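PDB 3HM4: chemotaxis protein CheX from Desulfovibrio desulfuricans subsp. desulfuricans str. G20, which probably acts as a CheC-like phosphatase in bacterial chemotaxis, removing the phosphate from the response regulator CheY, as CheX relatives do. Local coordinates for residues 59-64 and 129-134. Numbering follows the deposited sequence. Where two conformers were deposited one is given.
Sequences SISVTF and ISHVTK
His131 reaches from strand 127-131 to Ser59 and Ser61 on strand 58-64, two strands stacked face to face from different sheets of the CheC-like CheX fold; segments 59-64 and 129-131 run nearly antiparallel (158°). Strand 58-64 is an inner strand of the six-stranded antiparallel sheet, held at its edges by strands 47-53 and 149-155; strand 127-131 pairs with strand 42-44 and, through Ile129 to His131, with an antiparallel strand of the second subunit. The axes of the two segments are 9.3 Å apart at closest, so side chains alone bridge the layers. Packing is closest around the imidazole. With its CG anti to the carbonyl carbon (chi1 -70°), the His131 ring presents its edge to the serines, both hydroxyl oxygens lying near its plane. Ser61 OG, set between its own backbone N and carbonyl carbon (chi1 64°), and His131 NE2 share a hydrogen bond of 2.8 Å. Farther round the rim, Ser59 OG sits 3.4 Å from His131 CE1, a van der Waals approach; this hydroxyl hydrogen-bonds to an unidentified bound molecule and, weakly, to Val50 O. Ser59 CB also lies 3.6 Å from His131 ND1. The His131 side chain also touches Glu152 and Cys154 of strand 149-155 and packs on Ser120 of the second subunit. Toward Thr63 the contact thins to sparse, largely apolar touches, yet Thr63 and Ile129 are both buried. Ile129 CD1 comes only to 4.4 Å from Ser61 CB, and its side chain also rests on Val49. The solvent side is at the other end, where Val132 to Lys134 run clear of strand 58-64. At the thin end, the side chains of Thr63 and Ile129 pass alongside one another, pointing opposite ways: Thr63 OG1, hydrogen-bonded to Ser47 OG, meets the Ile129 CG2 methyl at 3.5 Å.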
loop_
_atom_site.group_PDB
_atom_site.type_symbol
_atom_site.label_atom_id
_atom_site.label_comp_id
_atom_site.label_asym_id
_atom_site.label_seq_id
_atom_site.Cartn_x
_atom_site.Cartn_y
_atom_site.Cartn_z
ATOM N N SER A 59 0.568 2.602 -8.899
ATOM C CA SER A 59 1.212 2.578 -7.603
ATOM C C SER A 59 2.729 2.490 -7.758
ATOM O O SER A 59 3.221 2.005 -8.775
ATOM C CB SER A 59 0.735 1.338 -6.884
ATOM O OG SER A 59 1.239 1.255 -5.584
ATOM N N ILE A 60 3.422 2.988 -6.740
ATOM C CA ILE A 60 4.877 2.844 -6.610
ATOM C C ILE A 60 5.136 2.140 -5.276
ATOM O O ILE A 60 4.577 2.544 -4.242
ATOM C CB ILE A 60 5.625 4.196 -6.603
ATOM C CG1 ILE A 60 5.203 5.078 -7.778
ATOM C CG2 ILE A 60 7.162 3.992 -6.546
ATOM C CD1 ILE A 60 5.653 6.534 -7.641
ATOM N N SER A 61 5.936 1.072 -5.286
ATOM C CA SER A 61 6.360 0.451 -4.031
ATOM C C SER A 61 7.867 0.294 -3.986
ATOM O O SER A 61 8.557 0.303 -4.997
ATOM C CB SER A 61 5.684 -0.907 -3.798
ATOM O OG SER A 61 6.068 -1.821 -4.783
ATOM N N VAL A 62 8.357 0.127 -2.769
ATOM C CA VAL A 62 9.756 -0.181 -2.542
ATOM C C VAL A 62 9.811 -1.283 -1.479
ATOM O O VAL A 62 9.143 -1.181 -0.465
ATOM C CB VAL A 62 10.548 1.093 -2.180
ATOM C CG1 VAL A 62 10.003 1.755 -0.910
ATOM C CG2 VAL A 62 12.037 0.798 -2.121
ATOM N N THR A 63 10.561 -2.346 -1.749
ATOM C CA THR A 63 10.731 -3.468 -0.844
ATOM C C THR A 63 12.213 -3.550 -0.516
ATOM O O THR A 63 13.049 -3.743 -1.416
ATOM C CB THR A 63 10.156 -4.772 -1.381
ATOM O OG1 THR A 63 8.743 -4.649 -1.472
ATOM C CG2 THR A 63 10.503 -5.961 -0.483
ATOM N N PHE A 64 12.517 -3.378 0.761
ATOM C CA PHE A 64 13.885 -3.376 1.265
ATOM C C PHE A 64 14.231 -4.691 1.958
ATOM O O PHE A 64 13.400 -5.258 2.689
ATOM C CB PHE A 64 14.061 -2.284 2.339
ATOM C CG PHE A 64 13.933 -0.865 1.846
ATOM C CD1 PHE A 64 15.057 -0.170 1.415
ATOM C CD2 PHE A 64 12.707 -0.242 1.803
ATOM C CE1 PHE A 64 14.955 1.147 0.998
ATOM C CE2 PHE A 64 12.600 1.058 1.409
ATOM C CZ PHE A 64 13.712 1.757 0.979
ATOM N N ILE A 129 4.337 -8.227 -0.705
ATOM C CA ILE A 129 3.469 -7.198 -1.242
ATOM C C ILE A 129 3.221 -7.531 -2.705
ATOM O O ILE A 129 4.154 -7.872 -3.448
ATOM C CB ILE A 129 4.022 -5.778 -1.016
ATOM C CG1 ILE A 129 3.075 -4.706 -1.587
ATOM C CG2 ILE A 129 5.387 -5.602 -1.599
ATOM C CD1 ILE A 129 3.274 -3.282 -0.962
ATOM N N SER A 130 1.960 -7.419 -3.099
ATOM C CA SER A 130 1.494 -7.737 -4.436
ATOM C C SER A 130 0.630 -6.600 -4.974
ATOM O O SER A 130 -0.336 -6.220 -4.348
ATOM C CB SER A 130 0.619 -8.997 -4.419
ATOM O OG SER A 130 1.337 -10.150 -3.922
ATOM N N HIS A 131 0.943 -6.110 -6.151
ATOM C CA HIS A 131 0.166 -5.092 -6.850
ATOM C C HIS A 131 -1.037 -5.699 -7.523
ATOM O O HIS A 131 -0.919 -6.717 -8.216
ATOM C CB HIS A 131 1.024 -4.341 -7.878
ATOM C CG HIS A 131 2.039 -3.465 -7.237
ATOM N ND1 HIS A 131 1.771 -2.153 -6.902
ATOM C CD2 HIS A 131 3.335 -3.690 -6.893
ATOM C CE1 HIS A 131 2.840 -1.624 -6.328
ATOM N NE2 HIS A 131 3.794 -2.544 -6.296
ATOM N N VAL A 132 -2.210 -5.106 -7.331
ATOM C CA VAL A 132 -3.463 -5.608 -7.877
ATOM C C VAL A 132 -3.766 -4.777 -9.114
ATOM O O VAL A 132 -4.237 -3.631 -9.014
ATOM C CB VAL A 132 -4.590 -5.493 -6.850
ATOM C CG1 VAL A 132 -5.938 -5.910 -7.450
ATOM C CG2 VAL A 132 -4.261 -6.283 -5.578
ATOM N N THR A 133 -3.477 -5.340 -10.277
ATOM C CA THR A 133 -3.596 -4.630 -11.520
ATOM C C THR A 133 -3.670 -5.558 -12.677
ATOM O O THR A 133 -3.169 -6.650 -12.632
ATOM C CB THR A 133 -2.358 -3.691 -11.743
ATOM O OG1 THR A 133 -2.473 -2.991 -12.991
ATOM C CG2 THR A 133 -1.031 -4.426 -11.718
ATOM N N LYS A 134 -4.361 -5.050 -13.699
ATOM C CA LYS A 134 -4.486 -5.702 -14.996
ATOM C C LYS A 134 -3.196 -5.614 -15.842
ATOM O O LYS A 134 -2.987 -6.372 -16.817
ATOM C CB LYS A 134 -5.634 -5.029 -15.775
#